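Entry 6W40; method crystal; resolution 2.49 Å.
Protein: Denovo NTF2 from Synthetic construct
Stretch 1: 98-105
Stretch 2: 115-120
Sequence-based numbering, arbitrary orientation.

Stretch 1 98-105: DEDVELIV
Stretch 2, residues 115-120: VRIIIR

Residues 100-105 and 115-119 are neighbouring antiparallel strands of one sheet, their axes 172° apart and 4.7 Å at closest approach. All strand residues have extended backbones, with phi from -69° to -142° and psi from 119° to 141°. Together the two stretches bury 559 Å².

Asp 98 (chi1 m) precedes the strand and makes no contact. Glu 99 (m, t) points toward stretch 2. Its OE1 lies 3.3 Å from Ile 119 CG2, and that oxygen is hydrogen-bonded elsewhere in the structure. Asp 100 (m) points sideways into an exposed position that suits its charge. Its O is 3.6 Å from Arg 120 N.

Val 101 (p) faces Ile 119 in a non-hydrogen-bonded pair, CA to CA 4.8 Å. Its CG2 packs 3.9 Å from Ile 117 CG2 and 4.1 Å from Ile 119 CG1. Both isoleucines are m, t. Val 101 CA also makes a CA-H...O contact with Ile 118 O, 3.4 Å.

Glu 102 (t, t) pairs with Ile 118 (m, t), CA to CA 5.2 Å. Two hydrogen bonds close the ring: Glu 102 N to Ile 118 O and Ile 118 N to Glu 102 O, each 3.0 Å. This face is partly exposed, so the carboxylate can remain near solvent.

Leu 103 (m, chi2 96°) returns to the buried face opposite Ile 117, CA to CA 4.7 Å. Its CD2 meets Ile 117 CG1 at 3.9 Å.

Ile 104 (m, t) pairs with Arg 116, CA to CA 4.9 Å. Ile 104 N donates to Arg 116 O at 2.9 Å, and Arg 116 N to Ile 104 O at 2.8 Å. Their CB atoms are 4.1 Å apart. The all-t Arg 116 then leads its guanidinium away.

Val 105 and Val 115, both t, finish the register at CA to CA 4.7 Å. They extend the buried aliphatic face of Val 101, Leu 103, Ile 117 and Ile 119.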

ATOM      1  N   ASP A  98       1.413  10.351  17.718  1.00 53.46           N
ATOM      2  CA  ASP A  98       0.665   9.824  16.577  1.00 58.35           C
ATOM      3  C   ASP A  98      -0.270  10.909  16.042  1.00 66.90           C
ATOM      4  O   ASP A  98      -1.494  10.831  16.135  1.00 71.12           O
ATOM      5  CB  ASP A  98      -0.108   8.572  16.977  1.00 68.35           C
ATOM      6  CG  ASP A  98       0.793   7.457  17.468  1.00 65.55           C
ATOM      7  OD1 ASP A  98       1.977   7.428  17.080  1.00 67.54           O
ATOM      8  OD2 ASP A  98       0.311   6.602  18.240  1.00 78.33           O
ATOM      9  N   GLU A  99       0.334  11.946  15.473  1.00 54.43           N
ATOM     10  CA  GLU A  99      -0.447  13.058  14.955  1.00 58.39           C
ATOM     11  C   GLU A  99      -1.071  12.702  13.611  1.00 56.25           C
ATOM     12  O   GLU A  99      -0.540  11.886  12.850  1.00 58.96           O
ATOM     13  CB  GLU A  99       0.421  14.310  14.822  1.00 53.12           C
ATOM     14  CG  GLU A  99       0.870  14.885  16.157  1.00 54.62           C
ATOM     15  CD  GLU A  99       1.955  15.929  16.005  1.00 63.26           C
ATOM     16  OE1 GLU A  99       2.482  16.074  14.883  1.00 64.46           O
ATOM     17  OE2 GLU A  99       2.283  16.602  17.006  1.00 72.12           O
ATOM     18  N   ASP A 100      -2.219  13.313  13.332  1.00 45.94           N
ATOM     19  CA  ASP A 100      -2.896  13.098  12.061  1.00 49.43           C
ATOM     20  C   ASP A 100      -2.093  13.716  10.924  1.00 53.74           C
ATOM     21  O   ASP A 100      -1.518  14.799  11.064  1.00 56.33           O
ATOM     22  CB  ASP A 100      -4.302  13.695  12.096  1.00 59.07           C
ATOM     23  CG  ASP A 100      -5.207  13.003  13.098  1.00 67.86           C
ATOM     24  OD1 ASP A 100      -4.708  12.170  13.883  1.00 65.22           O
ATOM     25  OD2 ASP A 100      -6.423  13.288  13.094  1.00 72.14           O
ATOM     26  N   VAL A 101      -2.059  13.022   9.790  1.00 46.22           N
ATOM     27  CA  VAL A 101      -1.234  13.421   8.656  1.00 39.65           C
ATOM     28  C   VAL A 101      -1.993  13.141   7.367  1.00 43.49           C
ATOM     29  O   VAL A 101      -2.694  12.130   7.247  1.00 41.89           O
ATOM     30  CB  VAL A 101       0.130  12.692   8.671  1.00 47.12           C
ATOM     31  CG1 VAL A 101      -0.062  11.181   8.630  1.00 45.58           C
ATOM     32  CG2 VAL A 101       1.012  13.163   7.521  1.00 44.28           C
ATOM     33  N   GLU A 102      -1.872  14.057   6.410  1.00 38.21           N
ATOM     34  CA  GLU A 102      -2.366  13.862   5.056  1.00 45.21           C
ATOM     35  C   GLU A 102      -1.176  13.885   4.110  1.00 38.63           C
ATOM     36  O   GLU A 102      -0.320  14.770   4.208  1.00 31.20           O
ATOM     37  CB  GLU A 102      -3.381  14.940   4.666  1.00 35.46           C
ATOM     38  CG  GLU A 102      -3.907  14.801   3.245  1.00 38.91           C
ATOM     39  CD  GLU A 102      -4.912  15.877   2.881  1.00 45.77           C
ATOM     40  OE1 GLU A 102      -5.367  16.602   3.790  1.00 64.83           O
ATOM     41  OE2 GLU A 102      -5.244  15.998   1.684  1.00 50.36           O
ATOM     42  N   LEU A 103      -1.114  12.912   3.205  1.00 39.50           N
ATOM     43  CA  LEU A 103      -0.001  12.800   2.274  1.00 43.31           C
ATOM     44  C   LEU A 103      -0.528  12.765   0.849  1.00 35.49           C
ATOM     45  O   LEU A 103      -1.481  12.039   0.553  1.00 39.52           O
ATOM     46  CB  LEU A 103       0.843  11.555   2.559  1.00 43.05           C
ATOM     47  CG  LEU A 103       1.428  11.475   3.969  1.00 46.83           C
ATOM     48  CD1 LEU A 103       0.544  10.626   4.871  1.00 48.17           C
ATOM     49  CD2 LEU A 103       2.852  10.946   3.934  1.00 47.93           C
ATOM     50  N   ILE A 104       0.096  13.549  -0.024  1.00 33.82           N
ATOM     51  CA  ILE A 104      -0.256  13.604  -1.437  1.00 33.59           C
ATOM     52  C   ILE A 104       0.996  13.290  -2.241  1.00 39.96           C
ATOM     53  O   ILE A 104       2.001  14.006  -2.141  1.00 33.41           O
ATOM     54  CB  ILE A 104      -0.840  14.969  -1.827  1.00 40.28           C
ATOM     55  CG1 ILE A 104      -2.142  15.211  -1.064  1.00 37.75           C
ATOM     56  CG2 ILE A 104      -1.070  15.040  -3.331  1.00 37.86           C
ATOM     57  CD1 ILE A 104      -2.604  16.640  -1.094  1.00 53.50           C
ATOM     58  N   VAL A 105       0.939  12.220  -3.029  1.00 33.94           N
ATOM     59  CA  VAL A 105       2.075  11.743  -3.807  1.00 33.59           C
ATOM     60  C   VAL A 105       1.687  11.771  -5.277  1.00 33.05           C
ATOM     61  O   VAL A 105       0.691  11.153  -5.673  1.00 37.81           O
ATOM     62  CB  VAL A 105       2.505  10.331  -3.385  1.00 44.43           C
ATOM     63  CG1 VAL A 105       3.630   9.829  -4.280  1.00 43.03           C
ATOM     64  CG2 VAL A 105       2.926  10.324  -1.924  1.00 26.26           C
ATOM     65  N   VAL A 115       5.725  15.335  -3.481  1.00 36.77           N
ATOM     66  CA  VAL A 115       5.193  14.860  -2.209  1.00 36.77           C
ATOM     67  C   VAL A 115       4.731  16.068  -1.410  1.00 30.36           C
ATOM     68  O   VAL A 115       5.464  17.055  -1.293  1.00 33.93           O
ATOM     69  CB  VAL A 115       6.235  14.060  -1.403  1.00 35.42           C
ATOM     70  CG1 VAL A 115       5.649  13.619  -0.067  1.00 26.13           C
ATOM     71  CG2 VAL A 115       6.720  12.861  -2.193  1.00 29.62           C
ATOM     72  N   ARG A 116       3.519  15.994  -0.869  1.00 32.86           N
ATOM     73  CA  ARG A 116       3.012  17.003   0.051  1.00 32.86           C
ATOM     74  C   ARG A 116       2.612  16.322   1.349  1.00 34.92           C
ATOM     75  O   ARG A 116       1.949  15.279   1.327  1.00 33.03           O
ATOM     76  CB  ARG A 116       1.822  17.767  -0.536  1.00 37.35           C
ATOM     77  CG  ARG A 116       1.314  18.861   0.391  1.00 45.40           C
ATOM     78  CD  ARG A 116       0.236  19.719  -0.248  1.00 50.28           C
ATOM     79  NE  ARG A 116      -0.093  20.863   0.598  1.00 41.31           N
ATOM     80  CZ  ARG A 116      -1.027  21.765   0.313  1.00 42.24           C
ATOM     81  NH1 ARG A 116      -1.736  21.661  -0.802  1.00 46.53           N
ATOM     82  NH2 ARG A 116      -1.253  22.771   1.147  1.00 46.72           N
ATOM     83  N   ILE A 117       3.019  16.905   2.471  1.00 36.63           N
ATOM     84  CA  ILE A 117       2.736  16.358   3.790  1.00 33.20           C
ATOM     85  C   ILE A 117       2.178  17.478   4.656  1.00 41.40           C
ATOM     86  O   ILE A 117       2.810  18.532   4.800  1.00 37.21           O
ATOM     87  CB  ILE A 117       3.985  15.735   4.434  1.00 37.78           C
ATOM     88  CG1 ILE A 117       4.407  14.490   3.646  1.00 40.07           C
ATOM     89  CG2 ILE A 117       3.722  15.395   5.893  1.00 40.31           C
ATOM     90  CD1 ILE A 117       5.629  13.793   4.187  1.00 26.09           C
ATOM     91  N   ILE A 118       0.995  17.253   5.223  1.00 36.45           N
ATOM     92  CA  ILE A 118       0.306  18.233   6.053  1.00 46.47           C
ATOM     93  C   ILE A 118       0.058  17.597   7.413  1.00 44.59           C
ATOM     94  O   ILE A 118      -0.586  16.545   7.504  1.00 41.53           O
ATOM     95  CB  ILE A 118      -1.011  18.698   5.413  1.00 38.72           C
ATOM     96  CG1 ILE A 118      -0.744  19.275   4.022  1.00 38.48           C
ATOM     97  CG2 ILE A 118      -1.701  19.723   6.301  1.00 35.28           C
ATOM     98  CD1 ILE A 118      -1.995  19.532   3.219  1.00 46.33           C
ATOM     99  N   ILE A 119       0.570  18.232   8.464  1.00 33.35           N
ATOM    100  CA  ILE A 119       0.441  17.737   9.828  1.00 47.22           C
ATOM    101  C   ILE A 119      -0.254  18.802  10.660  1.00 48.06           C
ATOM    102  O   ILE A 119       0.189  19.956  10.695  1.00 48.05           O
ATOM    103  CB  ILE A 119       1.810  17.383  10.435  1.00 49.48           C
ATOM    104  CG1 ILE A 119       2.559  16.399   9.533  1.00 50.20           C
ATOM    105  CG2 ILE A 119       1.637  16.799  11.827  1.00 52.70           C
ATOM    106  CD1 ILE A 119       3.945  16.058  10.031  1.00 45.96           C
ATOM    107  N   ARG A 120      -1.340  18.417  11.322  1.00 58.42           N
ATOM    108  CA  ARG A 120      -2.032  19.315  12.239  1.00 70.18           C
ATOM    109  C   ARG A 120      -1.928  18.797  13.669  1.00 79.63           C
ATOM    110  O   ARG A 120      -1.789  17.593  13.895  1.00 71.12           O
ATOM    111  CB  ARG A 120      -3.502  19.476  11.847  1.00 69.43           C
ATOM    112  CG  ARG A 120      -3.732  20.071  10.467  1.00 63.69           C
ATOM    113  CD  ARG A 120      -5.093  20.747  10.398  1.00 54.97           C
ATOM    114  NE  ARG A 120      -6.139  19.934  11.011  1.00 61.06           N
ATOM    115  CZ  ARG A 120      -7.355  20.380  11.307  1.00 57.77           C
ATOM    116  NH1 ARG A 120      -7.679  21.640  11.049  1.00 63.47           N
ATOM    117  NH2 ARG A 120      -8.246  19.570  11.864  1.00 65.55           N
ATOM    118  OXT ARG A 120      -1.981  19.564  14.629  1.00 89.13           O
TER